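Local structure of hydroquinone dioxygenase large subunit (Pseudomonas sp., 4ZXA) at residues F32-F37 and E118-P123; L133-N138 and G155-E160; L188-Q193 and L223-V228; D200-H205 and L214-L219; C238-F243 and W316-P321. The protein forms, with a small subunit, an iron(II)-dependent hydroquinone 1,2-dioxygenase of cupin type, which probably opens the aromatic ring of hydroquinone. One frame throughout, in Å; residues are numbered along the deposited sequence.

Interaction 1: residues F32-F37 and E118-P123; sequences FQLGAF and ENFETP
Leu34 lies over one face of the Phe120 ring, and here the contact is tight. Its CG stands 3.7 Å from the ring centroid, a CH-pi approach offset toward the rim, where Phe120 CE1 and CZ are nearest to it. The leucine methyl CD1 comes to 3.3 Å from Phe120 CE1. With CG of Leu34 anti to the backbone N (chi1 -178°), the branch is carried across to the ring. At the edge of the same ring lie the CA of Gly35, in its plane, and Phe37 CD2, a looser 4.4 Å from Phe120 CE2. Leu100 of strand 97-102 and Ile125 and Thr128 of helix 122-136 pack on Leu34 as well, so this half is buried. Residues 34-37 form a type II' beta turn, with Gly35 at its positive-phi corner, and the turn joins strands 32-34 and 37-41 of one antiparallel sheet. It abuts strand 116-121, an outermost strand of the larger sheet. On the more open side, the extended chain of Glu118 brings OE1 to within 2.9 Å of Ala36 N, which donates a hydrogen bond on the syn side of the carboxylate, 25° out of its plane. Tyr116 OH is hydrogen-bonded to the same oxygen. Glu118 CB passes Phe37 CE2 at 4.1 Å, and Gln33 NE2 donates to Gly35 O over 2.8 Å.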
# COMPACT_ATOMS: atom_id res chain seq x y z
N PHE E 32 17.60 5.10 14.11
CA PHE E 32 18.50 3.98 14.40
C PHE E 32 19.54 3.81 13.30
O PHE E 32 19.31 4.12 12.13
CB PHE E 32 17.72 2.67 14.62
CG PHE E 32 16.92 2.65 15.89
CD1 PHE E 32 15.64 3.21 15.94
CD2 PHE E 32 17.43 2.08 17.05
CE1 PHE E 32 14.90 3.19 17.12
CE2 PHE E 32 16.69 2.06 18.22
CZ PHE E 32 15.42 2.61 18.26
N GLN E 33 20.70 3.30 13.69
CA GLN E 33 21.77 3.02 12.76
C GLN E 33 22.06 1.53 12.79
O GLN E 33 22.16 0.92 13.86
CB GLN E 33 23.04 3.79 13.14
CG GLN E 33 24.15 3.72 12.10
CD GLN E 33 23.90 4.67 10.94
OE1 GLN E 33 23.28 5.71 11.12
NE2 GLN E 33 24.37 4.31 9.75
N LEU E 34 22.19 0.95 11.61
CA LEU E 34 22.54 -0.46 11.49
C LEU E 34 23.50 -0.53 10.34
O LEU E 34 23.11 -0.33 9.19
CB LEU E 34 21.29 -1.30 11.21
CG LEU E 34 21.46 -2.82 11.12
CD1 LEU E 34 22.18 -3.35 12.35
CD2 LEU E 34 20.10 -3.49 10.96
N GLY E 35 24.78 -0.76 10.65
CA GLY E 35 25.82 -0.65 9.65
C GLY E 35 25.59 0.65 8.92
O GLY E 35 25.48 1.70 9.53
N ALA E 36 25.47 0.58 7.60
CA ALA E 36 25.39 1.80 6.81
C ALA E 36 23.96 2.29 6.62
O ALA E 36 23.75 3.29 5.93
CB ALA E 36 26.08 1.61 5.46
N PHE E 37 22.99 1.58 7.21
CA PHE E 37 21.58 1.96 7.08
C PHE E 37 21.18 2.93 8.18
O PHE E 37 21.60 2.80 9.32
CB PHE E 37 20.65 0.73 7.18
CG PHE E 37 20.66 -0.15 5.97
CD1 PHE E 37 19.95 0.19 4.85
CD2 PHE E 37 21.36 -1.34 5.97
CE1 PHE E 37 19.95 -0.63 3.73
CE2 PHE E 37 21.37 -2.15 4.86
CZ PHE E 37 20.66 -1.79 3.74
N GLU E 118 23.80 -5.17 3.09
CA GLU E 118 24.82 -5.36 4.13
C GLU E 118 24.46 -6.54 5.01
O GLU E 118 23.30 -6.74 5.34
CB GLU E 118 25.00 -4.11 4.99
CG GLU E 118 26.00 -4.33 6.13
CD GLU E 118 26.49 -3.05 6.77
OE1 GLU E 118 26.07 -1.95 6.33
OE2 GLU E 118 27.31 -3.13 7.72
N ASN E 119 25.47 -7.31 5.40
CA ASN E 119 25.27 -8.54 6.17
C ASN E 119 25.41 -8.31 7.66
O ASN E 119 26.19 -7.46 8.09
CB ASN E 119 26.25 -9.61 5.71
CG ASN E 119 25.93 -10.98 6.27
OD1 ASN E 119 26.52 -11.41 7.26
ND2 ASN E 119 25.00 -11.67 5.64
N PHE E 120 24.65 -9.05 8.46
CA PHE E 120 24.63 -8.82 9.91
C PHE E 120 24.55 -10.11 10.71
O PHE E 120 23.89 -11.06 10.30
CB PHE E 120 23.47 -7.91 10.30
CG PHE E 120 23.59 -6.50 9.79
CD1 PHE E 120 24.27 -5.54 10.51
CD2 PHE E 120 23.01 -6.13 8.58
CE1 PHE E 120 24.38 -4.23 10.05
CE2 PHE E 120 23.12 -4.82 8.10
CZ PHE E 120 23.81 -3.87 8.84
N GLU E 121 25.22 -10.15 11.86
CA GLU E 121 25.06 -11.26 12.78
C GLU E 121 23.64 -11.20 13.32
O GLU E 121 23.19 -10.17 13.84
CB GLU E 121 26.06 -11.16 13.94
CG GLU E 121 27.54 -11.20 13.52
CD GLU E 121 27.96 -12.55 12.97
OE1 GLU E 121 27.37 -13.58 13.37
OE2 GLU E 121 28.88 -12.59 12.12
N THR E 122 22.92 -12.30 13.20
CA THR E 122 21.50 -12.29 13.56
C THR E 122 21.16 -11.53 14.86
O THR E 122 20.24 -10.71 14.88
CB THR E 122 20.94 -13.71 13.60
OG1 THR E 122 21.11 -14.29 12.30
CG2 THR E 122 19.47 -13.69 13.97
N PRO E 123 21.91 -11.78 15.94
CA PRO E 123 21.51 -11.13 17.19
C PRO E 123 21.55 -9.61 17.16
O PRO E 123 20.73 -8.97 17.83
CB PRO E 123 22.51 -11.68 18.22
CG PRO E 123 23.05 -12.93 17.60
CD PRO E 123 23.06 -12.69 16.12

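Interaction 2: residues L133-N138 and G155-E160; sequences LRDWTN and GRKNGE
Asn138, Glu160 and Lys157 carry this contact between the end of a helix and a later loop. Asn138 OD1 accepts from Asn158 N at 2.9 Å; the donor stands above the side-chain carbonyl plane, 65° out of it, and the hydrogen bond is bent. The ND2 of Asn138 is hydrogen-bonded to Tyr29 OH, which also bonds to Gly155 O, so both ends of the amide are held. Lys157 bends at its second torsion (chi2 68°), which places CD 3.6 Å from Asn138 OD1. Its NZ lies 2.7 Å from Asp135 O, to which it donates. An ammonium group at a carbonyl of the last helical turn would be expected to interact favourably with the helix C-terminus. Asp135 OD1 remains 4.1 Å from Lys157 NZ, beyond a salt bridge, while its OD2 bonds to Arg30 N. The Glu160 chain is extended beyond CG, and at the exposed side its OE2 makes a long salt bridge of 3.8 Å with Arg134 NE; carboxylate and guanidinium planes are turned 89° apart. Leu133 O is gripped from opposite faces by Thr137 N and Thr137 OG1, where Thr137 is the first residue to leave helical backbone angles. Helix 122-136 meets helix 63-75 through Leu133 and Trp136, the loop leads on into helix 162-165, and Arg156 reaches Asn7 and Ala9 of the small subunit.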
# COMPACT_ATOMS: atom_id res chain seq x y z
N LEU E 133 10.69 -1.65 16.88
CA LEU E 133 9.28 -1.91 17.19
C LEU E 133 8.89 -1.24 18.50
O LEU E 133 7.88 -0.56 18.59
CB LEU E 133 8.98 -3.42 17.26
CG LEU E 133 9.04 -4.24 15.98
CD1 LEU E 133 9.05 -5.74 16.32
CD2 LEU E 133 7.88 -3.89 15.07
N ARG E 134 9.71 -1.45 19.52
CA ARG E 134 9.45 -0.88 20.84
C ARG E 134 9.23 0.61 20.72
O ARG E 134 8.24 1.15 21.21
CB ARG E 134 10.60 -1.19 21.80
CG ARG E 134 10.27 -0.93 23.27
CD ARG E 134 11.44 -1.34 24.18
NE ARG E 134 11.10 -1.19 25.60
CZ ARG E 134 10.94 -2.20 26.46
NH1 ARG E 134 11.12 -3.46 26.06
NH2 ARG E 134 10.62 -1.95 27.72
N ASP E 135 10.16 1.29 20.05
CA ASP E 135 10.11 2.74 19.98
C ASP E 135 9.01 3.28 19.05
O ASP E 135 8.35 4.27 19.38
CB ASP E 135 11.48 3.31 19.62
CG ASP E 135 11.53 4.83 19.75
OD1 ASP E 135 11.51 5.32 20.90
OD2 ASP E 135 11.57 5.52 18.71
N TRP E 136 8.79 2.65 17.90
CA TRP E 136 7.87 3.20 16.90
C TRP E 136 6.42 2.72 17.04
O TRP E 136 5.51 3.23 16.35
CB TRP E 136 8.38 2.91 15.48
CG TRP E 136 9.71 3.52 15.19
CD1 TRP E 136 10.47 4.28 16.03
CD2 TRP E 136 10.44 3.43 13.96
NE1 TRP E 136 11.62 4.67 15.41
CE2 TRP E 136 11.64 4.16 14.14
CE3 TRP E 136 10.20 2.81 12.74
CZ2 TRP E 136 12.59 4.28 13.13
CZ3 TRP E 136 11.15 2.93 11.74
CH2 TRP E 136 12.33 3.66 11.94
N THR E 137 6.19 1.76 17.93
CA THR E 137 4.84 1.28 18.16
C THR E 137 4.19 1.96 19.36
O THR E 137 4.54 1.70 20.50
CB THR E 137 4.80 -0.23 18.34
OG1 THR E 137 5.49 -0.87 17.26
CG2 THR E 137 3.35 -0.71 18.39
N ASN E 138 3.22 2.82 19.07
CA ASN E 138 2.49 3.55 20.08
C ASN E 138 1.46 2.65 20.73
O ASN E 138 1.16 1.59 20.21
CB ASN E 138 1.80 4.74 19.44
CG ASN E 138 2.78 5.67 18.76
OD1 ASN E 138 3.87 5.92 19.29
ND2 ASN E 138 2.42 6.15 17.57
N GLY E 155 1.17 9.40 13.68
CA GLY E 155 1.25 10.53 14.60
C GLY E 155 2.57 10.56 15.33
O GLY E 155 3.53 9.89 14.94
N ARG E 156 2.63 11.33 16.41
CA ARG E 156 3.85 11.44 17.17
C ARG E 156 3.95 10.34 18.23
O ARG E 156 2.95 9.68 18.56
CB ARG E 156 3.96 12.85 17.75
CG ARG E 156 4.00 13.88 16.65
CD ARG E 156 4.06 15.31 17.15
NE ARG E 156 4.22 16.25 16.04
CZ ARG E 156 4.01 17.56 16.14
NH1 ARG E 156 3.63 18.09 17.30
NH2 ARG E 156 4.17 18.34 15.08
N LYS E 157 5.16 10.11 18.73
CA LYS E 157 5.34 9.06 19.72
C LYS E 157 4.29 9.18 20.81
O LYS E 157 3.96 10.28 21.25
CB LYS E 157 6.74 9.12 20.33
CG LYS E 157 6.91 8.19 21.51
CD LYS E 157 6.88 6.73 21.11
CE LYS E 157 7.16 5.86 22.32
NZ LYS E 157 7.69 4.53 21.99
N ASN E 158 3.76 8.05 21.25
CA ASN E 158 2.64 8.11 22.16
C ASN E 158 2.42 6.82 22.95
O ASN E 158 1.48 6.05 22.68
CB ASN E 158 1.37 8.51 21.42
CG ASN E 158 0.23 8.79 22.35
OD1 ASN E 158 0.19 8.25 23.46
ND2 ASN E 158 -0.71 9.64 21.93
N GLY E 159 3.29 6.59 23.92
CA GLY E 159 3.24 5.38 24.71
C GLY E 159 3.91 4.20 24.04
O GLY E 159 4.57 4.33 23.01
N GLU E 160 3.75 3.04 24.65
CA GLU E 160 4.35 1.83 24.15
C GLU E 160 3.24 0.79 24.06
O GLU E 160 2.14 1.00 24.58
CB GLU E 160 5.45 1.34 25.09
CG GLU E 160 6.79 2.04 24.91
CD GLU E 160 7.85 1.59 25.92
OE1 GLU E 160 7.49 0.90 26.90
OE2 GLU E 160 9.03 1.94 25.74

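Interaction 3: residues L188-Q193 and L223-V228; sequences LPVNRQ and LSRSDV
Asn191, joined to Ser224 through its backbone, has an OD1 that two donors grip. Gln193 N bonds to it at 3.0 Å, closing an Asx turn in the loop between helix 162-165 and strand 203-206. Arg192 NH1 is the second donor, 2.8 Å away, and meets a lone pair of Asn191 OD1 in both the carbonyl and the guanidinium plane. The other branch of the amide, ND2, bonds to Glu149, so the flat group is fixed at both ends. Across the contact, Asn191 N donates to Ser224 O over 3.0 Å, nearly along the C=O axis, and the carbonyl of Ser224 thus has a partner in the loop. Val190 CG2 lies over one face of the Arg225 guanidinium, 3.9 Å from NE. That NE also bonds to Gln199 OE1, which helps fix the group whose face Val190 covers. The arginine chain is extended as far as NE (chi3 179°), running past the carbonyl of Leu188; Leu188 O is 2.7 Å from Arg225 NH1. The side chain of Ser226, just beyond, is about 10 Å from the bound 4-hydroxybenzonitrile, so the contact belongs to the surroundings of the pocket and not to its wall. A water stitches the two backbones together, donating to Pro189 O at 3.1 Å and to Arg225 O at 2.7 Å.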
# COMPACT_ATOMS: atom_id res chain seq x y z
N LEU E 188 -8.66 -17.30 26.58
CA LEU E 188 -8.69 -16.22 25.58
C LEU E 188 -10.05 -16.06 24.90
O LEU E 188 -10.75 -17.03 24.63
CB LEU E 188 -7.60 -16.40 24.52
CG LEU E 188 -6.16 -16.32 25.02
CD1 LEU E 188 -5.18 -16.61 23.90
CD2 LEU E 188 -5.90 -14.97 25.66
N PRO E 189 -10.41 -14.82 24.60
CA PRO E 189 -11.71 -14.60 23.96
C PRO E 189 -11.69 -15.08 22.51
O PRO E 189 -10.66 -14.99 21.82
CB PRO E 189 -11.87 -13.08 24.01
CG PRO E 189 -10.45 -12.58 23.91
CD PRO E 189 -9.62 -13.58 24.69
N VAL E 190 -12.82 -15.61 22.07
CA VAL E 190 -13.02 -15.94 20.67
C VAL E 190 -12.97 -14.67 19.83
O VAL E 190 -13.64 -13.69 20.14
CB VAL E 190 -14.40 -16.60 20.48
CG1 VAL E 190 -14.65 -16.95 19.01
CG2 VAL E 190 -14.53 -17.82 21.38
N ASN E 191 -12.16 -14.68 18.78
CA ASN E 191 -12.09 -13.55 17.86
C ASN E 191 -13.44 -13.30 17.20
O ASN E 191 -14.16 -14.24 16.88
CB ASN E 191 -11.00 -13.77 16.79
CG ASN E 191 -10.77 -12.54 15.93
OD1 ASN E 191 -11.49 -12.30 14.95
ND2 ASN E 191 -9.75 -11.76 16.28
N ARG E 192 -13.78 -12.02 16.98
CA ARG E 192 -15.10 -11.66 16.47
C ARG E 192 -15.43 -12.27 15.11
O ARG E 192 -16.61 -12.39 14.76
CB ARG E 192 -15.29 -10.15 16.40
CG ARG E 192 -14.68 -9.52 15.15
CD ARG E 192 -13.22 -9.07 15.37
NE ARG E 192 -12.73 -8.31 14.22
CZ ARG E 192 -11.86 -8.76 13.31
NH1 ARG E 192 -11.35 -9.98 13.41
NH2 ARG E 192 -11.50 -7.98 12.30
N GLN E 193 -14.42 -12.63 14.33
CA GLN E 193 -14.69 -13.22 13.01
C GLN E 193 -14.68 -14.74 13.05
O GLN E 193 -14.73 -15.39 12.01
CB GLN E 193 -13.75 -12.67 11.93
CG GLN E 193 -14.05 -11.22 11.55
CD GLN E 193 -13.44 -10.78 10.22
OE1 GLN E 193 -12.74 -11.54 9.54
NE2 GLN E 193 -13.70 -9.55 9.84
N LEU E 223 -7.69 -22.25 17.18
CA LEU E 223 -7.48 -21.20 16.18
C LEU E 223 -8.45 -20.04 16.37
O LEU E 223 -8.07 -18.88 16.24
CB LEU E 223 -7.58 -21.75 14.75
CG LEU E 223 -6.51 -22.79 14.39
CD1 LEU E 223 -6.64 -23.23 12.94
CD2 LEU E 223 -5.11 -22.26 14.67
N SER E 224 -9.70 -20.35 16.72
CA SER E 224 -10.71 -19.30 16.84
C SER E 224 -10.30 -18.28 17.89
O SER E 224 -10.79 -17.15 17.92
CB SER E 224 -12.10 -19.88 17.17
OG SER E 224 -12.21 -20.29 18.53
N ARG E 225 -9.39 -18.70 18.77
CA ARG E 225 -8.97 -17.84 19.86
C ARG E 225 -7.59 -17.23 19.63
O ARG E 225 -7.00 -16.66 20.53
CB ARG E 225 -9.05 -18.61 21.19
CG ARG E 225 -10.49 -19.03 21.53
CD ARG E 225 -10.57 -19.96 22.75
NE ARG E 225 -11.96 -20.31 23.05
CZ ARG E 225 -12.60 -20.01 24.18
NH1 ARG E 225 -11.98 -19.37 25.16
NH2 ARG E 225 -13.86 -20.37 24.33
N SER E 226 -7.11 -17.32 18.39
CA SER E 226 -5.85 -16.69 18.02
C SER E 226 -5.95 -15.17 18.03
O SER E 226 -6.86 -14.61 17.44
CB SER E 226 -5.40 -17.16 16.64
OG SER E 226 -4.27 -16.42 16.19
N ASP E 227 -4.99 -14.51 18.67
CA ASP E 227 -5.03 -13.06 18.84
C ASP E 227 -4.08 -12.33 17.90
O ASP E 227 -3.86 -11.12 18.05
CB ASP E 227 -4.67 -12.68 20.29
CG ASP E 227 -3.30 -13.21 20.70
OD1 ASP E 227 -3.01 -14.41 20.46
OD2 ASP E 227 -2.51 -12.42 21.27
N VAL E 228 -3.51 -13.05 16.94
CA VAL E 228 -2.57 -12.47 15.97
C VAL E 228 -2.88 -12.99 14.58
O VAL E 228 -3.50 -14.04 14.43
CB VAL E 228 -1.09 -12.82 16.30
CG1 VAL E 228 -0.73 -12.34 17.69
CG2 VAL E 228 -0.86 -14.32 16.18
O HOH W 1 -7.66 -14.35 21.75

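Interaction 4: residues D200-H205 and L214-L219; sequences DEPEVH and LHAFSL
Pro202 sits over a face of the peptide group that joins Phe217 to Ser218, its CG 3.6 Å from Phe217 C and its CD 3.7 Å from Ser218 N. The N-H of that peptide goes to the Glu201 carboxylate: Ser218 N meets OE1 at 3.0 Å, nearly in line with its C-O bond. Glu201 is bent at chi2 (-67°), which swings CD back toward the opposing strand, and its other oxygen, OE2, makes a salt bridge with Lys221. The Phe217 ring turns the other way, onto Met175, Pro176 and Leu184. Further along, Ala216 CB touches Val204 CG2 at 4.1 Å as well as the proline ring, and Val204 CG1 meets Leu214 CB at the same 4.1 Å. The two chain pieces run almost antiparallel, 170° apart, yet no backbone hydrogen bond links them; residues of both pair instead with the small subunit, in antiparallel fashion, and the sheet continues across that interface. Ser218 is the N-cap of helix 219-224, its OG bonded to Lys221 N. A water donates to Asp200 O over 2.8 Å and is also hydrogen-bonded to Ser218 OG. The chemistry is therefore split: apolar touching toward Leu214, and at the other end a carboxylate near a helix N-terminus, whose negative charge Lys221 and the helix would be expected to stabilise.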
# COMPACT_ATOMS: atom_id res chain seq x y z
N ASP E 200 -16.69 -26.67 21.36
CA ASP E 200 -16.70 -27.95 22.04
C ASP E 200 -15.39 -28.67 21.91
O ASP E 200 -14.81 -28.72 20.83
CB ASP E 200 -17.83 -28.84 21.49
CG ASP E 200 -19.21 -28.23 21.70
OD1 ASP E 200 -19.40 -27.46 22.69
OD2 ASP E 200 -20.10 -28.52 20.86
N GLU E 201 -14.93 -29.24 23.03
CA GLU E 201 -13.73 -30.06 23.06
C GLU E 201 -14.11 -31.50 22.72
O GLU E 201 -15.23 -31.92 23.02
CB GLU E 201 -13.07 -30.02 24.45
CG GLU E 201 -12.60 -28.65 24.92
CD GLU E 201 -11.42 -28.11 24.08
OE1 GLU E 201 -10.91 -28.84 23.21
OE2 GLU E 201 -11.02 -26.94 24.30
N PRO E 202 -13.18 -32.26 22.12
CA PRO E 202 -13.44 -33.68 21.88
C PRO E 202 -13.57 -34.40 23.22
O PRO E 202 -13.07 -33.90 24.24
CB PRO E 202 -12.16 -34.17 21.19
CG PRO E 202 -11.29 -32.97 20.99
CD PRO E 202 -11.77 -31.90 21.90
N GLU E 203 -14.23 -35.55 23.24
CA GLU E 203 -14.35 -36.32 24.48
C GLU E 203 -13.22 -37.33 24.56
O GLU E 203 -13.00 -38.13 23.63
CB GLU E 203 -15.71 -37.03 24.58
CG GLU E 203 -16.86 -36.11 25.01
CD GLU E 203 -18.25 -36.78 24.99
OE1 GLU E 203 -18.33 -38.04 24.97
OE2 GLU E 203 -19.26 -36.04 24.99
N VAL E 204 -12.48 -37.27 25.67
CA VAL E 204 -11.46 -38.26 25.96
C VAL E 204 -11.91 -39.23 27.05
O VAL E 204 -12.20 -38.81 28.18
CB VAL E 204 -10.16 -37.60 26.42
CG1 VAL E 204 -9.19 -38.67 26.95
CG2 VAL E 204 -9.55 -36.79 25.30
N HIS E 205 -11.96 -40.51 26.71
CA HIS E 205 -12.36 -41.55 27.66
C HIS E 205 -11.20 -42.50 28.01
O HIS E 205 -10.89 -43.44 27.28
CB HIS E 205 -13.58 -42.30 27.15
CG HIS E 205 -14.81 -41.45 27.03
ND1 HIS E 205 -15.45 -40.91 28.13
CD2 HIS E 205 -15.51 -41.02 25.95
CE1 HIS E 205 -16.49 -40.20 27.74
NE2 HIS E 205 -16.55 -40.26 26.42
N LEU E 214 -4.07 -40.17 27.08
CA LEU E 214 -4.64 -39.90 25.78
C LEU E 214 -4.89 -38.41 25.64
O LEU E 214 -5.24 -37.74 26.62
CB LEU E 214 -5.93 -40.69 25.55
CG LEU E 214 -5.75 -42.19 25.31
CD1 LEU E 214 -7.09 -42.91 25.29
CD2 LEU E 214 -4.98 -42.44 24.03
N HIS E 215 -4.70 -37.89 24.43
CA HIS E 215 -4.71 -36.45 24.23
C HIS E 215 -5.41 -36.03 22.96
O HIS E 215 -5.17 -36.58 21.88
CB HIS E 215 -3.27 -35.90 24.25
CG HIS E 215 -2.51 -36.27 25.49
ND1 HIS E 215 -2.72 -35.65 26.70
CD2 HIS E 215 -1.55 -37.21 25.70
CE1 HIS E 215 -1.92 -36.18 27.61
NE2 HIS E 215 -1.20 -37.13 27.02
N ALA E 216 -6.28 -35.04 23.09
CA ALA E 216 -7.03 -34.53 21.96
C ALA E 216 -7.59 -33.18 22.36
O ALA E 216 -8.07 -33.01 23.48
CB ALA E 216 -8.15 -35.49 21.62
N PHE E 217 -7.52 -32.20 21.45
CA PHE E 217 -8.13 -30.89 21.70
C PHE E 217 -8.82 -30.40 20.45
O PHE E 217 -8.69 -31.00 19.38
CB PHE E 217 -7.08 -29.86 22.16
CG PHE E 217 -6.09 -29.48 21.09
CD1 PHE E 217 -5.11 -30.37 20.68
CD2 PHE E 217 -6.13 -28.24 20.50
CE1 PHE E 217 -4.19 -30.02 19.69
CE2 PHE E 217 -5.22 -27.88 19.52
CZ PHE E 217 -4.25 -28.78 19.11
N SER E 218 -9.57 -29.31 20.56
CA SER E 218 -10.20 -28.75 19.39
C SER E 218 -9.30 -27.72 18.74
O SER E 218 -9.08 -26.64 19.28
CB SER E 218 -11.55 -28.11 19.72
OG SER E 218 -12.01 -27.36 18.61
N LEU E 219 -8.78 -28.07 17.58
CA LEU E 219 -7.93 -27.18 16.82
C LEU E 219 -8.70 -25.94 16.30
O LEU E 219 -8.17 -24.83 16.32
CB LEU E 219 -7.26 -27.95 15.67
CG LEU E 219 -6.33 -27.16 14.74
CD1 LEU E 219 -5.09 -26.64 15.50
CD2 LEU E 219 -5.93 -28.00 13.53
O HOH W 2 -14.76 -26.98 18.58

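Interaction 5: residues C238-F243 and W316-P321; sequences CKASLF and WENATP
Trp316 reaches across to Ser241, Leu242 and Phe243 of the adjacent strand. From CB, on the sheet face that also carries Ser241 and Phe243, CG is thrown anti to the backbone N (chi1 175°) and comes 3.8 Å from Phe243 CE1. CD1 meets two partners: Phe243 CE1 at 3.4 Å over the indole face, and Leu242 O at its edge. The phenyl edge thus points at the five-membered ring in an offset edge-to-face pair, planes at 88°. NE1 donates to Ser241 OG, in the ring plane, over 2.7 Å, almost straight; that hydroxyl also bonds to Gln151 of the small subunit. The indole further meets Trp263 and packs on Gly56 of the small subunit. In the backbone, Leu242 and Glu317 exchange both bonds as an antiparallel hydrogen-bonded pair. The side chain of Glu317, on the other face with Leu242, is about 7 Å from the bound 4-hydroxybenzonitrile. In this cupin sheet, strand 310-318 lies between 241-249 and 262-266, and turn 238-241 leads back to strand 236-238.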
# COMPACT_ATOMS: atom_id res chain seq x y z
N CYS E 238 5.82 -34.03 14.36
CA CYS E 238 6.17 -35.38 13.96
C CYS E 238 7.61 -35.39 13.40
O CYS E 238 7.82 -35.33 12.18
CB CYS E 238 5.17 -35.90 12.92
SG CYS E 238 5.61 -37.50 12.20
N LYS E 239 8.58 -35.45 14.30
CA LYS E 239 9.99 -35.27 13.93
C LYS E 239 10.20 -33.92 13.24
O LYS E 239 9.85 -32.88 13.80
CB LYS E 239 10.47 -36.44 13.07
CG LYS E 239 10.46 -37.77 13.82
CD LYS E 239 11.40 -38.81 13.20
CE LYS E 239 11.20 -40.17 13.89
NZ LYS E 239 12.23 -41.19 13.51
N ALA E 240 10.74 -33.92 12.02
CA ALA E 240 11.01 -32.66 11.32
C ALA E 240 9.73 -32.01 10.77
O ALA E 240 9.73 -30.82 10.44
CB ALA E 240 12.03 -32.86 10.20
N SER E 241 8.66 -32.80 10.66
CA SER E 241 7.38 -32.32 10.15
C SER E 241 6.62 -31.52 11.21
O SER E 241 6.34 -32.04 12.30
CB SER E 241 6.53 -33.51 9.71
OG SER E 241 5.21 -33.10 9.40
N LEU E 242 6.32 -30.26 10.91
CA LEU E 242 5.58 -29.40 11.83
C LEU E 242 4.27 -28.88 11.22
O LEU E 242 4.25 -28.32 10.11
CB LEU E 242 6.43 -28.22 12.29
CG LEU E 242 7.87 -28.43 12.75
CD1 LEU E 242 8.55 -27.08 12.98
CD2 LEU E 242 7.94 -29.28 14.00
N PHE E 243 3.18 -29.08 11.94
CA PHE E 243 1.94 -28.41 11.59
C PHE E 243 1.92 -27.02 12.24
O PHE E 243 1.98 -26.91 13.47
CB PHE E 243 0.73 -29.25 12.01
CG PHE E 243 0.26 -30.20 10.94
CD1 PHE E 243 1.04 -30.44 9.81
CD2 PHE E 243 -0.97 -30.84 11.05
CE1 PHE E 243 0.59 -31.31 8.81
CE2 PHE E 243 -1.41 -31.71 10.06
CZ PHE E 243 -0.63 -31.95 8.94
N TRP E 316 2.33 -26.18 6.59
CA TRP E 316 3.02 -27.40 6.95
C TRP E 316 4.53 -27.25 6.68
O TRP E 316 4.97 -27.18 5.54
CB TRP E 316 2.44 -28.58 6.18
CG TRP E 316 3.14 -29.88 6.37
CD1 TRP E 316 3.66 -30.39 7.54
CD2 TRP E 316 3.39 -30.86 5.36
NE1 TRP E 316 4.22 -31.63 7.30
CE2 TRP E 316 4.07 -31.94 5.97
CE3 TRP E 316 3.12 -30.92 3.98
CZ2 TRP E 316 4.47 -33.06 5.25
CZ3 TRP E 316 3.52 -32.04 3.27
CH2 TRP E 316 4.19 -33.09 3.91
N GLU E 317 5.31 -27.19 7.75
CA GLU E 317 6.73 -26.89 7.62
C GLU E 317 7.59 -28.12 7.79
O GLU E 317 7.17 -29.12 8.38
CB GLU E 317 7.14 -25.82 8.63
CG GLU E 317 6.62 -24.42 8.28
CD GLU E 317 7.08 -23.38 9.28
OE1 GLU E 317 7.94 -23.71 10.13
OE2 GLU E 317 6.58 -22.23 9.23
N ASN E 318 8.81 -28.02 7.28
CA ASN E 318 9.79 -29.09 7.37
C ASN E 318 11.08 -28.53 7.95
O ASN E 318 11.82 -27.81 7.29
CB ASN E 318 10.05 -29.68 5.98
CG ASN E 318 11.06 -30.83 6.01
OD1 ASN E 318 11.62 -31.15 7.06
ND2 ASN E 318 11.29 -31.45 4.86
N ALA E 319 11.36 -28.87 9.20
CA ALA E 319 12.45 -28.26 9.94
C ALA E 319 13.80 -28.99 9.79
O ALA E 319 14.68 -28.87 10.65
CB ALA E 319 12.06 -28.15 11.41
N THR E 320 13.96 -29.73 8.71
CA THR E 320 15.21 -30.41 8.41
C THR E 320 16.35 -29.43 8.05
O THR E 320 16.23 -28.65 7.10
CB THR E 320 15.02 -31.42 7.26
OG1 THR E 320 13.99 -32.37 7.61
CG2 THR E 320 16.32 -32.15 6.96
N PRO E 321 17.47 -29.50 8.78
CA PRO E 321 18.55 -28.50 8.71
C PRO E 321 19.22 -28.33 7.34
O PRO E 321 19.60 -27.20 7.02
CB PRO E 321 19.56 -29.04 9.73
CG PRO E 321 18.77 -29.93 10.65
CD PRO E 321 17.75 -30.55 9.77

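Only interaction 5 is paired by backbone bonds between strands, inside a sheet of the cupin fold and nearest the ligand; interaction 4 sets two strands side by side without such bonds, and the others involve turns, loops or a helix end. All are partly buried: the Leu34-Phe120 side of interaction 1 and the Trp316-Phe243 side of interaction 5 are buried, whereas interaction 2, which shares helix 122-136 with interaction 1, is the most exposed and rests on a lysine-carbonyl bond and a long ion pair. Interaction 4 is nested in the loop that interaction 3, mostly polar and water-bridged, closes. Interactions 4 and 5 lie widely against the small subunit, and interaction 2 reaches it through Arg156.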